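Local coordinates for protein dendroaspis polylepis MT9 (Dendroaspis polylepis, PDB 6R5M) that antagonizes the type 2 muscarinic acetylcholine receptor and reverses the arterial relaxation that agonists of this receptor induce, at residues A[4-9]-A[32-37]; A[21-26]-A[45-50]. One frame throughout, in Å; residues are numbered along the deposited sequence. Where two conformers were deposited one is given.

Contact 1: A[4-9]-A[32-37]. With SO4 (sulfate ion), chain D.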
loop_
_atom_site.group_PDB
_atom_site.type_symbol
_atom_site.label_atom_id
_atom_site.label_comp_id
_atom_site.label_asym_id
_atom_site.label_seq_id
_atom_site.Cartn_x
_atom_site.Cartn_y
_atom_site.Cartn_z
ATOM N N HIS A 4 -1.246 -3.656 4.976
ATOM C CA HIS A 4 -2.244 -2.657 5.399
ATOM C C HIS A 4 -3.076 -2.329 4.147
ATOM O O HIS A 4 -2.515 -2.229 3.050
ATOM C CB HIS A 4 -1.562 -1.363 5.905
ATOM C CG HIS A 4 -0.892 -1.479 7.244
ATOM N ND1 HIS A 4 -1.620 -1.388 8.430
ATOM C CD2 HIS A 4 0.423 -1.598 7.548
ATOM C CE1 HIS A 4 -0.726 -1.506 9.407
ATOM N NE2 HIS A 4 0.513 -1.621 8.926
ATOM N N ILE A 5 -4.416 -2.274 4.293
ATOM C CA ILE A 5 -5.313 -1.951 3.182
ATOM C C ILE A 5 -5.985 -0.642 3.471
ATOM O O ILE A 5 -6.439 -0.414 4.587
ATOM C CB ILE A 5 -6.354 -3.071 2.850
ATOM C CG1 ILE A 5 -5.662 -4.412 2.512
ATOM C CG2 ILE A 5 -7.337 -2.653 1.729
ATOM C CD1 ILE A 5 -5.002 -4.566 1.119
ATOM N N GLN A 6 -6.085 0.202 2.446
ATOM C CA GLN A 6 -6.764 1.486 2.558
ATOM C C GLN A 6 -8.262 1.345 2.265
ATOM O O GLN A 6 -8.648 0.858 1.206
ATOM C CB GLN A 6 -6.110 2.520 1.625
ATOM C CG GLN A 6 -6.540 3.961 1.900
ATOM C CD GLN A 6 -5.967 4.568 3.174
ATOM O OE1 GLN A 6 -5.050 4.038 3.815
ATOM N NE2 GLN A 6 -6.504 5.713 3.561
ATOM N N ILE A 7 -9.093 1.718 3.250
ATOM C CA ILE A 7 -10.561 1.729 3.210
ATOM C C ILE A 7 -10.988 3.072 3.818
ATOM O O ILE A 7 -10.576 3.382 4.939
ATOM C CB ILE A 7 -11.202 0.527 3.969
ATOM C CG1 ILE A 7 -10.678 -0.835 3.435
ATOM C CG2 ILE A 7 -12.747 0.587 3.887
ATOM C CD1 ILE A 7 -11.065 -2.072 4.252
ATOM N N SER A 8 -11.789 3.868 3.081
ATOM C CA SER A 8 -12.272 5.181 3.538
ATOM C C SER A 8 -13.002 5.103 4.879
ATOM O O SER A 8 -13.884 4.258 5.053
ATOM C CB SER A 8 -13.178 5.828 2.496
ATOM O OG SER A 8 -12.533 5.941 1.240
ATOM N N LYS A 9 -12.582 5.963 5.835
ATOM C CA LYS A 9 -13.112 6.087 7.199
ATOM C C LYS A 9 -13.005 4.772 8.036
ATOM O O LYS A 9 -13.683 4.639 9.061
ATOM C CB LYS A 9 -14.552 6.647 7.188
ATOM C CG LYS A 9 -14.653 8.098 6.703
ATOM C CD LYS A 9 -16.018 8.707 7.012
ATOM C CE LYS A 9 -16.002 10.218 6.932
ATOM N NZ LYS A 9 -17.355 10.805 7.150
ATOM N N ILE A 32 -3.458 7.661 -1.681
ATOM C CA ILE A 32 -4.499 7.302 -2.647
ATOM C C ILE A 32 -4.756 5.785 -2.638
ATOM O O ILE A 32 -5.755 5.324 -3.199
ATOM C CB ILE A 32 -4.274 7.877 -4.069
ATOM C CG1 ILE A 32 -2.955 7.408 -4.705
ATOM C CG2 ILE A 32 -4.375 9.382 -4.070
ATOM C CD1 ILE A 32 -2.873 7.656 -6.230
ATOM N N GLY A 33 -3.881 5.040 -1.974
ATOM C CA GLY A 33 -4.017 3.596 -1.851
ATOM C C GLY A 33 -2.932 2.922 -1.042
ATOM O O GLY A 33 -1.818 3.433 -0.914
ATOM N N ARG A 34 -3.281 1.774 -0.466
ATOM C CA ARG A 34 -2.410 0.906 0.324
ATOM C C ARG A 34 -2.961 -0.486 0.114
ATOM O O ARG A 34 -4.156 -0.715 0.337
ATOM C CB ARG A 34 -2.447 1.241 1.829
ATOM C CG ARG A 34 -1.661 2.474 2.274
ATOM C CD ARG A 34 -1.464 2.525 3.783
ATOM N NE ARG A 34 -2.731 2.360 4.494
ATOM C CZ ARG A 34 -2.849 2.105 5.794
ATOM N NH1 ARG A 34 -1.770 2.018 6.565
ATOM N NH2 ARG A 34 -4.048 1.950 6.335
ATOM N N GLY A 35 -2.112 -1.403 -0.331
ATOM C CA GLY A 35 -2.559 -2.765 -0.545
ATOM C C GLY A 35 -1.502 -3.763 -0.936
ATOM O O GLY A 35 -0.326 -3.597 -0.616
ATOM N N CYS A 36 -1.948 -4.811 -1.641
ATOM C CA CYS A 36 -1.164 -5.948 -2.115
ATOM C C CYS A 36 -0.384 -5.607 -3.390
ATOM O O CYS A 36 -0.870 -4.854 -4.228
ATOM C CB CYS A 36 -2.078 -7.155 -2.342
ATOM S SG CYS A 36 -3.057 -7.647 -0.898
ATOM N N GLY A 37 0.773 -6.232 -3.556
ATOM C CA GLY A 37 1.622 -6.069 -4.739
ATOM C C GLY A 37 2.422 -4.775 -4.806
ATOM O O GLY A 37 2.484 -4.023 -3.829
HETATM S S SO4 D . -3.663 2.145 9.740
HETATM O O1 SO4 D . -3.869 1.792 11.161
HETATM O O2 SO4 D . -4.801 1.651 8.962
HETATM O O3 SO4 D . -3.569 3.592 9.608
HETATM O O4 SO4 D . -2.426 1.529 9.248
#

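Contact 2: A[21-26]-A[45-50]. With PGO (S-1,2-propanediol), chain F.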
loop_
_atom_site.group_PDB
_atom_site.type_symbol
_atom_site.label_atom_id
_atom_site.label_comp_id
_atom_site.label_asym_id
_atom_site.label_seq_id
_atom_site.Cartn_x
_atom_site.Cartn_y
_atom_site.Cartn_z
ATOM N N SER A 21 4.887 -8.560 -2.081
ATOM C CA SER A 21 4.999 -7.139 -1.761
ATOM C C SER A 21 3.710 -6.444 -1.305
ATOM O O SER A 21 2.597 -6.909 -1.555
ATOM C CB SER A 21 5.599 -6.364 -2.933
ATOM O OG SER A 21 6.828 -6.907 -3.383
ATOM N N CYS A 22 3.908 -5.327 -0.607
ATOM C CA CYS A 22 2.897 -4.388 -0.123
ATOM C C CYS A 22 3.259 -3.054 -0.757
ATOM O O CYS A 22 4.428 -2.829 -1.103
ATOM C CB CYS A 22 2.922 -4.271 1.400
ATOM S SG CYS A 22 2.674 -5.819 2.300
ATOM N N TYR A 23 2.289 -2.150 -0.859
ATOM C CA TYR A 23 2.542 -0.820 -1.399
ATOM C C TYR A 23 1.778 0.264 -0.673
ATOM O O TYR A 23 0.742 0.005 -0.055
ATOM C CB TYR A 23 2.239 -0.757 -2.910
ATOM C CG TYR A 23 0.765 -0.633 -3.238
ATOM C CD1 TYR A 23 -0.028 -1.763 -3.417
ATOM C CD2 TYR A 23 0.161 0.617 -3.370
ATOM C CE1 TYR A 23 -1.383 -1.653 -3.721
ATOM C CE2 TYR A 23 -1.201 0.736 -3.637
ATOM C CZ TYR A 23 -1.968 -0.402 -3.818
ATOM O OH TYR A 23 -3.309 -0.287 -4.098
ATOM N N LYS A 24 2.255 1.489 -0.821
ATOM C CA LYS A 24 1.617 2.696 -0.352
ATOM C C LYS A 24 1.766 3.677 -1.494
ATOM O O LYS A 24 2.893 3.993 -1.899
ATOM C CB LYS A 24 2.251 3.211 0.948
ATOM C CG LYS A 24 1.509 4.405 1.551
ATOM C CD LYS A 24 1.820 4.588 3.035
ATOM C CE LYS A 24 3.012 5.472 3.257
ATOM N NZ LYS A 24 3.127 5.838 4.690
ATOM N N MET A 25 0.636 4.117 -2.038
ATOM C CA MET A 25 0.600 5.050 -3.154
ATOM C C MET A 25 0.099 6.407 -2.691
ATOM O O MET A 25 -0.938 6.484 -2.017
ATOM C CB MET A 25 -0.249 4.487 -4.302
ATOM C CG MET A 25 -0.041 5.239 -5.614
ATOM S SD MET A 25 -0.943 4.496 -6.983
ATOM C CE MET A 25 0.277 3.359 -7.568
ATOM N N SER A 26 0.859 7.468 -3.016
ATOM C CA SER A 26 0.522 8.839 -2.635
ATOM C C SER A 26 0.689 9.881 -3.740
ATOM O O SER A 26 1.468 9.690 -4.678
ATOM C CB SER A 26 1.216 9.248 -1.335
ATOM O OG SER A 26 2.614 9.387 -1.504
ATOM N N ARG A 45 2.338 10.814 -8.890
ATOM C CA ARG A 45 2.060 9.574 -8.173
ATOM C C ARG A 45 3.356 8.913 -7.686
ATOM O O ARG A 45 4.254 8.629 -8.486
ATOM C CB ARG A 45 1.277 8.631 -9.080
ATOM C CG ARG A 45 0.217 7.833 -8.371
ATOM C CD ARG A 45 -1.019 7.696 -9.229
ATOM N NE ARG A 45 -0.738 7.142 -10.555
ATOM C CZ ARG A 45 -1.253 6.014 -11.031
ATOM N NH1 ARG A 45 -2.089 5.292 -10.293
ATOM N NH2 ARG A 45 -0.941 5.600 -12.250
ATOM N N GLN A 46 3.448 8.690 -6.370
ATOM C CA GLN A 46 4.638 8.116 -5.737
ATOM C C GLN A 46 4.275 6.815 -5.052
ATOM O O GLN A 46 3.329 6.795 -4.262
ATOM C CB GLN A 46 5.253 9.095 -4.705
ATOM C CG GLN A 46 5.452 10.527 -5.178
ATOM C CD GLN A 46 6.799 10.754 -5.809
ATOM O OE1 GLN A 46 7.796 10.992 -5.127
ATOM N NE2 GLN A 46 6.859 10.733 -7.130
ATOM N N VAL A 47 5.019 5.731 -5.354
ATOM C CA VAL A 47 4.804 4.400 -4.763
ATOM C C VAL A 47 5.962 4.042 -3.837
ATOM O O VAL A 47 7.128 4.265 -4.167
ATOM C CB VAL A 47 4.579 3.237 -5.788
ATOM C CG1 VAL A 47 3.729 2.108 -5.194
ATOM C CG2 VAL A 47 3.963 3.728 -7.084
ATOM N N GLN A 48 5.630 3.469 -2.689
ATOM C CA GLN A 48 6.583 2.947 -1.718
ATOM C C GLN A 48 6.281 1.463 -1.636
ATOM O O GLN A 48 5.169 1.089 -1.256
ATOM C CB GLN A 48 6.413 3.616 -0.342
ATOM C CG GLN A 48 7.023 5.014 -0.226
ATOM C CD GLN A 48 6.471 5.743 0.976
ATOM O OE1 GLN A 48 5.590 6.601 0.857
ATOM N NE2 GLN A 48 6.950 5.408 2.164
ATOM N N CYS A 49 7.215 0.614 -2.079
ATOM C CA CYS A 49 7.009 -0.836 -2.032
ATOM C C CYS A 49 7.920 -1.490 -1.013
ATOM O O CYS A 49 9.048 -1.047 -0.824
ATOM C CB CYS A 49 7.173 -1.469 -3.412
ATOM S SG CYS A 49 5.918 -0.960 -4.604
ATOM N N CYS A 50 7.441 -2.557 -0.376
ATOM C CA CYS A 50 8.172 -3.291 0.671
ATOM C C CYS A 50 7.707 -4.744 0.694
ATOM O O CYS A 50 6.636 -5.042 0.167
ATOM C CB CYS A 50 7.987 -2.604 2.026
ATOM S SG CYS A 50 6.258 -2.343 2.477
HETATM C C1 PGO F . 4.325 -8.485 -6.059
HETATM C C2 PGO F . 5.349 -9.563 -6.340
HETATM C C3 PGO F . 4.837 -10.924 -5.972
HETATM O O1 PGO F . 3.597 -8.139 -7.234
HETATM O O2 PGO F . 6.543 -9.285 -5.619
HETATM O O HOH W 1 3.759 6.713 -1.190
#

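Contact 1: A[4-9]-A[32-37]
In this three-finger toxin, residues 4-9 lead out of strand 2-4 into the first finger, and 32-37 belong to the returning strand of the central finger. One direct backbone bond joins the segments: the amide N of Q6 donates to R34 O (3.0 Å), from above the carbonyl plane. The same oxygen receives a CA-H...O contact from I5, so two neighbouring residues of the first finger converge on one carbonyl.

R34 carries most of the side-chain contact. Its CB, directed toward 4-9, lies near H4 O and Q6 N. CG is set beside the backbone N, anti to the carbonyl carbon, and CG and CD both run past Q6 OE1 before the chain bends at chi3 (-52°). The bend brings R34 NE to within 2.9 Å of Q6 OE1 in a hydrogen bond nearly along the amide C=O axis, although bent at the hydrogen (132°) and tilted from the guanidinium plane. Amide and guanidinium accordingly cross steeply, their planes 69° apart. Over one face of the guanidinium lies H4 CB, offset toward the rim, 3.5 Å from R34 NH1; the imidazole runs alongside, nearly parallel and pointing the same way. At the tip, R34 NH1 donates to sulfate O4 and R34 NH2 to sulfate O2 (2.7 Å), two fairly straight bonds that make a two-pronged grip on the anion, which probably came from the crystallisation liquor. R34 NH1 is also hydrogen-bonded to O of the C-terminal carboxylate of Y57.

I5 works on another side of the strand, where C36 is tied to C17 by a disulfide. I5 CD1 lies 4.2 Å from C36 SG and presses tightly on the backbone of G35, its distance to G35 CA being just 3.5 Å.

Contact 2: A[21-26]-A[45-50]
S21, just before strand 22-26, sets its CA against C50 O, and its OG is hydrogen-bonded to a propanediol hydroxyl. From C22 onward the strand runs antiparallel to 45-50, the axes 4.7 Å apart at closest approach. C22 pairs with C50 through two backbone bonds, the shorter from C22 N to C50 O (2.8 Å), and C22 CB touches C50 SG. Y23 and C49 form a non-hydrogen-bonded pair; Y23 CB meets C49 SG and V47 CG1, while the ring leads away from 45-50. K24 again makes two backbone bonds, with Q48. Their side chains run side by side, K24 CE lying 3.7 Å from Q48 OE1, but K24 NZ continues to a salt bridge with the C-terminal carboxylate of Y57. On the Y23 face, M25 bends at chi3 (-90°), putting M25 CE 3.7 Å from V47 CG2 and M25 SD 3.6 Å from R45 NH1. S26 completes the ladder with two bonds to Q46, and its OG shares a water with K24 O and Q48 OE1. The alternation thus implies one face, of Y23, M25, V47 and C49, with mainly apolar and sulphur contacts, and a mixed one, pairing C22-C50 sulphur contact with water and lysine.

How the contacts relate
The two contacts, with centres about 10 Å apart, meet through the three-stranded antiparallel sheet, in which strand 22-27 lies between 30-36 and 45-50. Contact 1 connects an outer strand to the first finger; contact 2 connects the middle strand to the other outer strand. Their segments alternate along the chain: 4-9, 21-26, 32-37, 45-50. Direct joins are probable backbone hydrogen bonds from M25 N to G33 O and from G37 N to S21 O, each 2.8 Å long. I32 and G33 both face M25, a classic beta bulge. C22 of contact 2 is disulfide-bonded to C3, just before 4-9, so covalent as well as hydrogen-bonded links tie the fingers together without any helix.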